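Salicylaldehyde dehydrogenase NahF (PDB 4JZ6) probably catalyses the NAD(+)-dependent oxidation of salicylaldehyde to salicylate, a step in the bacterial degradation of naphthalene. Local coordinates at residues 294-297 / 298-301; 371-375 / 376-380; 114-117 / 118-122; 322-325 / 326-329. One frame throughout, in Å; residues are numbered along the deposited sequence.

Overall arrangement
Interaction 1, the loop 294-301, lies closest to the chemistry: Ile300 and Cys301 line the salicylaldehyde pocket, and the side chain of Ile300 is about 10 Å from that of Glu267, the predicted active-site residue. Interaction 3, on helix 111-130, comes about 6 Å from interaction 1 at the nearest atoms without touching, and its Phe116 side chain is about 5 Å from bound salicylaldehyde. Interactions 1, 2 and 4 join directly: Phe294 CE2 meets Thr325 CG2 at 3.4 Å, Phe294 CE1 meets Ala380 CB at 3.9 Å, and Ala380 CB meets Thr325 CG2 at 3.6 Å. Interactions 2 and 4 lie away from the annotated sites, their centres 15 Å apart.

Interaction 1: residues 294-297 / 298-301; sequences FLFQ and GQIC. With NK (salicylaldehyde), chain B.
Phe296 turns CG away from its own N (chi1 -172°), while Gln299 keeps CG beside its N (chi1 -71°) and then runs extended; together these torsions carry the amide NE2 over one face of the ring. Gln299 NE2 sits 3.5 Å above the plane of the Phe296 ring, displaced toward its rim, and the amide is inclined to the ring by 55°, so the two groups are not stacked flat. Ile300 CG1 lies at the edge of the ring, near its plane, and Ile300 CD1 packs on Leu295 CG at 3.8 Å. Beneath these side chains Phe296, Gln297 and Gly298 all adopt left-handed helical backbone angles, and the turn is closed by Gly298 N to Leu295 O at 3.1 Å and Gln299 N to Phe296 O at 3.0 Å. Trp113 stacks on the Phe296 ring. Cutting Phe296 back to alanine would probably strip the Gln299 amide of its aromatic cover and leave Trp113 without its stacking mate. Farther along, Cys301 N makes a short but weak hydrogen bond of 2.6 Å to OAH, the aldehyde oxygen of salicylaldehyde, an arrangement consistent with the oxyanion hole of aldehyde dehydrogenases.

Interaction 2: residues 371-375 / 376-380; sequences GMAQG and AVMPA
Gln374 and Val377 face each other as an antiparallel hydrogen-bonded pair closed by a type II' beta turn, with bonds of 3.0 Å from Gln374 N to Val377 O and of 3.0 Å from Val377 N to Gln374 O. The end-to-end directions of 371-375 and 376-379 differ by 166°, as expected of a chain that doubles back on itself. Gly375 takes the first corner of the turn at a phi of 60°; a CB there would clash with Ala376 N. Behind the turn Met378 carries the side-chain contact. Its CG points away from its own N (chi1 -174°) and the rest is extended, so the chain passes over Ala373 CB, which lies 3.7 Å from Met378 CB and 3.8 Å from Met378 SD, and the methyl CE ends 3.5 Å from Gly371 O. Pro379 CD rests 3.6 Å from Met372 O. Ile353 of helix 349-362 and Pro400 also touch Met378, and Asn354 OD1 accepts a bond from Ala373 N. The pattern is that of a tight two-residue beta hairpin end, here joining the antiparallel neighbours 366-369 and 381-384 at one side of their sheet.

Interaction 3: residues 114-117 / 118-122; sequences AGFN and VHASA. With EDO (1,2-ethanediol), chain G.
His119 leans back over Gly115, one helical turn earlier, and can be followed outward from the backbone. Its CB is 3.6 Å from Phe116 O and slightly farther from Gly115 O. A chi1 of -72° sets CG beside the residue's own N and 3.6 Å from Gly115 O, which brings the ring back along the helix: CD2 comes within 3.4 Å of Gly115 O and NE2, at the far end, lies 4.1 Å from it. The oxygen stands obliquely to the ring. It also accepts a nearly straight bond from His119 N, with an N-H...O angle of 176°, so the carbonyl is engaged by the backbone while the imidazole carbons lie against it.

Next round the helix, Phe116 offers one ring face to Ala120. The methyl CB is 4.2 Å from the ring centroid and 19° off its normal, the geometry of a CH-pi contact. Beyond this methyl, O2 of an ethanediol molecule, probably from the crystallisation liquor, bonds to Ala120 O.

Asn117 O is gripped twice, by Ser121 OG at 2.6 Å and by Ser121 N at 2.9 Å, the donors reaching it from opposite faces of its plane. The Asn117 amide works on other partners: OD1 accepts from Ala169 N and Val170 N at the start of helix 170-181, and ND2 bonds to Trp113 O. The backbone bonds from His119 N to Gly115 O and from Ser121 N to Asn117 O, with the serine hydroxyl folded back onto the latter carbonyl, are characteristic of an alpha-helix interior, here in helix 111-130 beside the salicylaldehyde pocket.

Interaction 4: residues 322-325 / 326-329; sequences VEKT and ERLS
Glu323, Lys324 and Arg327 form a salt-bridge network on the surface of the last turns of helix 311-327. Glu323 and Arg327 are one turn apart, and Glu323 OE1 lies over one face of the Arg327 guanidinium, the carboxylate and guanidinium planes 61° apart. Glu323 OE1 is 2.9 Å from Arg327 NH1 in the salt bridge, while Arg327 NE gives a weak bond of 3.0 Å to Glu323 OE2. This is not the coplanar two-pronged pairing. Glu323 bends at chi2 (-80°), which turns its carboxylate along the helix toward Arg327.

Lys324 lies side by side with Arg327, and Lys324 NZ is 3.4 Å from Arg327 NH1, with a long salt bridge of 3.9 Å from Lys324 NZ to Glu323 OE1. Round the helix, the extended Glu326 side chain passes across Val322, its CG 3.4 Å from Val322 O and its OE2 3.6 Å from Val322 CG1. Leu328 N bonds to Thr325 O at 3.1 Å. Leu328 packs on Phe294 and also meets Phe500 of the second subunit, whereas the hydroxyl of Thr325 bonds back to Phe321 O.

Replacing Glu323 by an alanine would probably leave the neighbouring Arg327 and Lys324 without their shared counter-charge and free the guanidinium to turn. One carboxylate thus serves two cations, and its negative charge probably offsets the mutual repulsion of the closely spaced ammonium and guanidinium groups.

Interaction 1: residues 294-297 / 298-301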
loop_
_atom_site.group_PDB
_atom_site.type_symbol
_atom_site.label_atom_id
_atom_site.label_comp_id
_atom_site.label_asym_id
_atom_site.label_seq_id
_atom_site.Cartn_x
_atom_site.Cartn_y
_atom_site.Cartn_z
ATOM N N PHE A 294 -30.377 -1.522 8.835
ATOM C CA PHE A 294 -31.134 -0.281 8.814
ATOM C C PHE A 294 -30.621 0.844 9.697
ATOM O O PHE A 294 -31.262 1.892 9.802
ATOM C CB PHE A 294 -32.597 -0.574 9.108
ATOM C CG PHE A 294 -33.205 -1.530 8.148
ATOM C CD1 PHE A 294 -33.348 -1.185 6.813
ATOM C CD2 PHE A 294 -33.614 -2.781 8.565
ATOM C CE1 PHE A 294 -33.902 -2.068 5.909
ATOM C CE2 PHE A 294 -34.169 -3.671 7.672
ATOM C CZ PHE A 294 -34.314 -3.317 6.336
ATOM N N LEU A 295 -29.473 0.643 10.328
ATOM C CA LEU A 295 -28.855 1.736 11.050
ATOM C C LEU A 295 -28.479 2.813 10.031
ATOM O O LEU A 295 -27.898 2.503 8.987
ATOM C CB LEU A 295 -27.633 1.244 11.820
ATOM C CG LEU A 295 -26.797 2.302 12.537
ATOM C CD1 LEU A 295 -27.642 3.084 13.515
ATOM C CD2 LEU A 295 -25.652 1.631 13.251
ATOM N N PHE A 296 -28.841 4.066 10.328
ATOM C CA PHE A 296 -28.577 5.209 9.442
ATOM C C PHE A 296 -29.067 4.954 8.012
ATOM O O PHE A 296 -28.413 5.334 7.038
ATOM C CB PHE A 296 -27.087 5.591 9.465
ATOM C CG PHE A 296 -26.767 6.871 8.732
ATOM C CD1 PHE A 296 -27.554 8.003 8.894
ATOM C CD2 PHE A 296 -25.671 6.940 7.878
ATOM C CE1 PHE A 296 -27.260 9.175 8.214
ATOM C CE2 PHE A 296 -25.372 8.118 7.202
ATOM C CZ PHE A 296 -26.170 9.236 7.375
ATOM N N GLN A 297 -30.218 4.295 7.901
ATOM C CA GLN A 297 -30.849 4.048 6.609
ATOM C C GLN A 297 -29.974 3.247 5.656
ATOM O O GLN A 297 -30.005 3.489 4.453
ATOM C CB GLN A 297 -31.200 5.372 5.928
ATOM C CG GLN A 297 -32.005 6.306 6.782
ATOM C CD GLN A 297 -31.173 7.374 7.466
ATOM O OE1 GLN A 297 -31.176 7.477 8.690
ATOM N NE2 GLN A 297 -30.471 8.183 6.681
ATOM N N GLY A 298 -29.182 2.317 6.182
ATOM C CA GLY A 298 -28.304 1.520 5.344
ATOM C C GLY A 298 -27.322 2.351 4.529
ATOM O O GLY A 298 -26.873 1.942 3.455
ATOM N N GLN A 299 -26.992 3.531 5.040
ATOM C CA GLN A 299 -26.041 4.400 4.370
ATOM C C GLN A 299 -24.647 4.257 4.976
ATOM O O GLN A 299 -23.861 5.204 4.994
ATOM C CB GLN A 299 -26.511 5.850 4.424
ATOM C CG GLN A 299 -27.709 6.119 3.553
ATOM C CD GLN A 299 -28.089 7.587 3.527
ATOM O OE1 GLN A 299 -28.328 8.162 2.461
ATOM N NE2 GLN A 299 -28.152 8.201 4.704
ATOM N N ILE A 300 -24.347 3.066 5.476
ATOM C CA ILE A 300 -23.022 2.777 6.002
ATOM C C ILE A 300 -22.349 1.851 5.004
ATOM O O ILE A 300 -23.007 0.969 4.460
ATOM C CB ILE A 300 -23.113 2.098 7.383
ATOM C CG1 ILE A 300 -24.170 2.798 8.243
ATOM C CG2 ILE A 300 -21.758 2.094 8.073
ATOM C CD1 ILE A 300 -24.354 2.197 9.617
ATOM N N CYS A 301 -21.056 2.046 4.745
ATOM C CA CYS A 301 -20.369 1.215 3.748
ATOM C C CYS A 301 -20.371 -0.248 4.182
ATOM O O CYS A 301 -20.294 -1.147 3.345
ATOM C CB CYS A 301 -18.939 1.700 3.470
ATOM S SG CYS A 301 -18.802 3.324 2.670
HETATM O OAH NK B . -19.014 2.442 6.353
HETATM C CAD NK B . -18.764 3.564 6.747
HETATM C CAA NK B . -18.281 3.665 8.142
HETATM C CAC NK B . -17.231 2.877 8.609
HETATM C CAG NK B . -16.819 3.008 9.932
HETATM C CAI NK B . -17.452 3.898 10.779
HETATM C CAE NK B . -18.499 4.674 10.318
HETATM C CAB NK B . -18.918 4.557 8.993
HETATM O OAF NK B . -19.953 5.306 8.487
#

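Interaction 2: residues 371-375 / 376-380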
loop_
_atom_site.group_PDB
_atom_site.type_symbol
_atom_site.label_atom_id
_atom_site.label_comp_id
_atom_site.label_asym_id
_atom_site.label_seq_id
_atom_site.Cartn_x
_atom_site.Cartn_y
_atom_site.Cartn_z
ATOM N N GLY A 371 -41.077 -1.107 -0.347
ATOM C CA GLY A 371 -41.524 -0.618 -1.637
ATOM C C GLY A 371 -40.413 0.195 -2.263
ATOM O O GLY A 371 -39.315 0.275 -1.707
ATOM N N MET A 372 -40.674 0.797 -3.417
ATOM C CA MET A 372 -39.638 1.569 -4.098
ATOM C C MET A 372 -39.421 2.911 -3.428
ATOM O O MET A 372 -40.066 3.231 -2.432
ATOM C CB MET A 372 -39.957 1.756 -5.581
ATOM C CG MET A 372 -39.380 0.674 -6.477
ATOM S SD MET A 372 -39.766 0.926 -8.218
ATOM C CE MET A 372 -38.520 -0.108 -8.987
ATOM N N ALA A 373 -38.505 3.693 -3.982
ATOM C CA ALA A 373 -38.129 4.958 -3.378
ATOM C C ALA A 373 -38.579 6.147 -4.216
ATOM O O ALA A 373 -39.088 5.995 -5.326
ATOM C CB ALA A 373 -36.622 5.007 -3.158
ATOM N N GLN A 374 -38.395 7.335 -3.660
ATOM C CA GLN A 374 -38.649 8.570 -4.377
ATOM C C GLN A 374 -37.777 9.647 -3.758
ATOM O O GLN A 374 -37.982 10.026 -2.608
ATOM C CB GLN A 374 -40.120 8.962 -4.279
ATOM C CG GLN A 374 -40.482 10.131 -5.169
ATOM C CD GLN A 374 -40.287 9.819 -6.638
ATOM O OE1 GLN A 374 -40.727 8.775 -7.126
ATOM N NE2 GLN A 374 -39.619 10.721 -7.353
ATOM N N GLY A 375 -36.801 10.132 -4.518
ATOM C CA GLY A 375 -35.834 11.070 -3.982
ATOM C C GLY A 375 -35.092 10.425 -2.830
ATOM O O GLY A 375 -34.512 9.350 -2.982
ATOM N N ALA A 376 -35.127 11.068 -1.669
ATOM C CA ALA A 376 -34.418 10.555 -0.506
ATOM C C ALA A 376 -35.348 9.839 0.467
ATOM O O ALA A 376 -34.950 9.507 1.581
ATOM C CB ALA A 376 -33.677 11.677 0.197
ATOM N N VAL A 377 -36.579 9.592 0.039
ATOM C CA VAL A 377 -37.564 8.937 0.891
ATOM C C VAL A 377 -37.841 7.498 0.444
ATOM O O VAL A 377 -38.178 7.250 -0.717
ATOM C CB VAL A 377 -38.885 9.738 0.928
ATOM C CG1 VAL A 377 -39.870 9.102 1.892
ATOM C CG2 VAL A 377 -38.616 11.179 1.316
ATOM N N MET A 378 -37.693 6.553 1.371
ATOM C CA MET A 378 -37.906 5.136 1.083
ATOM C C MET A 378 -38.291 4.398 2.355
ATOM O O MET A 378 -37.712 4.642 3.412
ATOM C CB MET A 378 -36.632 4.515 0.506
ATOM C CG MET A 378 -36.782 3.072 0.022
ATOM S SD MET A 378 -35.283 2.435 -0.772
ATOM C CE MET A 378 -35.895 0.893 -1.441
ATOM N N PRO A 379 -39.286 3.502 2.267
ATOM C CA PRO A 379 -39.596 2.629 3.403
ATOM C C PRO A 379 -38.551 1.530 3.530
ATOM O O PRO A 379 -37.879 1.221 2.545
ATOM C CB PRO A 379 -40.950 2.027 3.021
ATOM C CG PRO A 379 -41.031 2.154 1.535
ATOM C CD PRO A 379 -40.288 3.398 1.189
ATOM N N ALA A 380 -38.404 0.965 4.725
ATOM C CA ALA A 380 -37.504 -0.165 4.913
ATOM C C ALA A 380 -37.942 -1.302 3.996
ATOM O O ALA A 380 -39.090 -1.741 4.040
ATOM C CB ALA A 380 -37.502 -0.613 6.357
#

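Interaction 3: residues 114-117 / 118-122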
loop_
_atom_site.group_PDB
_atom_site.type_symbol
_atom_site.label_atom_id
_atom_site.label_comp_id
_atom_site.label_asym_id
_atom_site.label_seq_id
_atom_site.Cartn_x
_atom_site.Cartn_y
_atom_site.Cartn_z
ATOM N N ALA A 114 -25.799 10.006 15.328
ATOM C CA ALA A 114 -25.020 11.209 15.588
ATOM C C ALA A 114 -24.231 11.043 16.875
ATOM O O ALA A 114 -23.017 11.252 16.907
ATOM C CB ALA A 114 -25.929 12.426 15.674
ATOM N N GLY A 115 -24.935 10.661 17.935
ATOM C CA GLY A 115 -24.325 10.460 19.233
ATOM C C GLY A 115 -23.205 9.445 19.168
ATOM O O GLY A 115 -22.147 9.643 19.765
ATOM N N PHE A 116 -23.432 8.360 18.435
ATOM C CA PHE A 116 -22.391 7.360 18.242
ATOM C C PHE A 116 -21.179 7.945 17.520
ATOM O O PHE A 116 -20.035 7.655 17.882
ATOM C CB PHE A 116 -22.909 6.150 17.467
ATOM C CG PHE A 116 -21.816 5.246 16.988
ATOM C CD1 PHE A 116 -21.350 5.329 15.683
ATOM C CD2 PHE A 116 -21.226 4.330 17.852
ATOM C CE1 PHE A 116 -20.321 4.500 15.239
ATOM C CE2 PHE A 116 -20.197 3.493 17.416
ATOM C CZ PHE A 116 -19.746 3.578 16.105
ATOM N N ASN A 117 -21.438 8.752 16.492
ATOM C CA ASN A 117 -20.369 9.366 15.710
ATOM C C ASN A 117 -19.448 10.189 16.585
ATOM O O ASN A 117 -18.231 10.180 16.413
ATOM C CB ASN A 117 -20.936 10.235 14.589
ATOM C CG ASN A 117 -20.794 9.590 13.228
ATOM O OD1 ASN A 117 -19.753 9.706 12.571
ATOM N ND2 ASN A 117 -21.839 8.895 12.796
ATOM N N VAL A 118 -20.037 10.896 17.539
ATOM C CA VAL A 118 -19.249 11.704 18.452
ATOM C C VAL A 118 -18.386 10.827 19.356
ATOM O O VAL A 118 -17.164 10.997 19.404
ATOM C CB VAL A 118 -20.136 12.644 19.276
ATOM C CG1 VAL A 118 -19.291 13.514 20.190
ATOM C CG2 VAL A 118 -20.941 13.511 18.348
ATOM N N HIS A 119 -19.024 9.892 20.059
ATOM C CA HIS A 119 -18.307 8.945 20.914
ATOM C C HIS A 119 -17.146 8.304 20.164
ATOM O O HIS A 119 -16.012 8.292 20.649
ATOM C CB HIS A 119 -19.248 7.854 21.427
ATOM C CG HIS A 119 -20.224 8.333 22.455
ATOM N ND1 HIS A 119 -19.907 9.281 23.404
ATOM C CD2 HIS A 119 -21.518 7.993 22.679
ATOM C CE1 HIS A 119 -20.962 9.507 24.166
ATOM N NE2 HIS A 119 -21.951 8.741 23.750
ATOM N N ALA A 120 -17.442 7.796 18.969
ATOM C CA ALA A 120 -16.452 7.136 18.120
ATOM C C ALA A 120 -15.323 8.071 17.717
ATOM O O ALA A 120 -14.160 7.672 17.701
ATOM C CB ALA A 120 -17.114 6.548 16.886
ATOM N N SER A 121 -15.673 9.312 17.388
ATOM C CA SER A 121 -14.676 10.319 17.038
ATOM C C SER A 121 -13.748 10.625 18.209
ATOM O O SER A 121 -12.523 10.655 18.052
ATOM C CB SER A 121 -15.348 11.606 16.569
ATOM O OG SER A 121 -16.106 11.379 15.399
ATOM N N ALA A 122 -14.341 10.856 19.378
ATOM C CA ALA A 122 -13.573 11.157 20.576
ATOM C C ALA A 122 -12.668 9.981 20.906
ATOM O O ALA A 122 -11.506 10.159 21.283
ATOM C CB ALA A 122 -14.495 11.461 21.741
HETATM C C1 EDO G . -14.358 2.910 18.503
HETATM O O1 EDO G . -13.774 2.383 19.704
HETATM C C2 EDO G . -13.732 4.259 18.160
HETATM O O2 EDO G . -14.232 4.728 16.901
#

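Interaction 4: residues 322-325 / 326-329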
loop_
_atom_site.group_PDB
_atom_site.type_symbol
_atom_site.label_atom_id
_atom_site.label_comp_id
_atom_site.label_asym_id
_atom_site.label_seq_id
_atom_site.Cartn_x
_atom_site.Cartn_y
_atom_site.Cartn_z
ATOM N N VAL A 322 -38.933 -9.735 8.614
ATOM C CA VAL A 322 -39.934 -8.856 8.029
ATOM C C VAL A 322 -40.822 -8.236 9.103
ATOM O O VAL A 322 -41.161 -7.052 9.036
ATOM C CB VAL A 322 -40.778 -9.590 6.963
ATOM C CG1 VAL A 322 -42.109 -8.872 6.721
ATOM C CG2 VAL A 322 -39.985 -9.712 5.672
ATOM N N GLU A 323 -41.173 -9.037 10.103
ATOM C CA GLU A 323 -42.005 -8.568 11.201
ATOM C C GLU A 323 -41.341 -7.379 11.891
ATOM O O GLU A 323 -41.934 -6.304 11.992
ATOM C CB GLU A 323 -42.261 -9.706 12.192
ATOM C CG GLU A 323 -43.557 -9.584 12.975
ATOM C CD GLU A 323 -43.450 -8.614 14.137
ATOM O OE1 GLU A 323 -42.396 -8.608 14.815
ATOM O OE2 GLU A 323 -44.422 -7.858 14.368
ATOM N N LYS A 324 -40.105 -7.570 12.344
ATOM C CA LYS A 324 -39.349 -6.510 13.011
ATOM C C LYS A 324 -39.159 -5.275 12.126
ATOM O O LYS A 324 -39.315 -4.137 12.577
ATOM C CB LYS A 324 -37.977 -7.030 13.444
ATOM C CG LYS A 324 -38.019 -8.128 14.478
ATOM C CD LYS A 324 -38.776 -7.693 15.716
ATOM C CE LYS A 324 -38.728 -8.775 16.784
ATOM N NZ LYS A 324 -39.826 -8.639 17.782
ATOM N N THR A 325 -38.809 -5.514 10.868
ATOM C CA THR A 325 -38.483 -4.445 9.929
ATOM C C THR A 325 -39.666 -3.506 9.661
ATOM O O THR A 325 -39.506 -2.281 9.671
ATOM C CB THR A 325 -37.928 -5.031 8.614
ATOM O OG1 THR A 325 -36.735 -5.761 8.903
ATOM C CG2 THR A 325 -37.605 -3.938 7.614
ATOM N N GLU A 326 -40.845 -4.081 9.432
ATOM C CA GLU A 326 -42.064 -3.296 9.216
ATOM C C GLU A 326 -42.354 -2.350 10.383
ATOM O O GLU A 326 -42.811 -1.222 10.177
ATOM C CB GLU A 326 -43.267 -4.212 8.987
ATOM C CG GLU A 326 -43.315 -4.863 7.615
ATOM C CD GLU A 326 -44.391 -5.930 7.523
ATOM O OE1 GLU A 326 -44.912 -6.343 8.585
ATOM O OE2 GLU A 326 -44.720 -6.359 6.394
ATOM N N ARG A 327 -42.075 -2.817 11.600
ATOM C CA ARG A 327 -42.347 -2.053 12.819
ATOM C C ARG A 327 -41.413 -0.847 13.017
ATOM O O ARG A 327 -41.693 0.020 13.843
ATOM C CB ARG A 327 -42.291 -2.963 14.056
ATOM C CG ARG A 327 -43.395 -4.019 14.158
ATOM C CD ARG A 327 -43.868 -4.166 15.611
ATOM N NE ARG A 327 -43.825 -5.534 16.138
ATOM C CZ ARG A 327 -42.851 -6.022 16.910
ATOM N NH1 ARG A 327 -42.911 -7.274 17.346
ATOM N NH2 ARG A 327 -41.815 -5.262 17.250
ATOM N N LEU A 328 -40.313 -0.793 12.264
ATOM C CA LEU A 328 -39.320 0.275 12.415
ATOM C C LEU A 328 -39.870 1.659 12.066
ATOM O O LEU A 328 -40.636 1.808 11.114
ATOM C CB LEU A 328 -38.081 -0.015 11.562
ATOM C CG LEU A 328 -37.179 -1.188 11.955
ATOM C CD1 LEU A 328 -35.941 -1.242 11.069
ATOM C CD2 LEU A 328 -36.786 -1.083 13.407
ATOM N N SER A 329 -39.453 2.667 12.830
ATOM C CA SER A 329 -39.936 4.039 12.660
ATOM C C SER A 329 -39.294 4.759 11.486
ATOM O O SER A 329 -38.075 4.745 11.332
ATOM C CB SER A 329 -39.688 4.848 13.928
ATOM O OG SER A 329 -40.324 4.248 15.042
HETATM O O HOH W 1 -40.170 0.684 8.001
#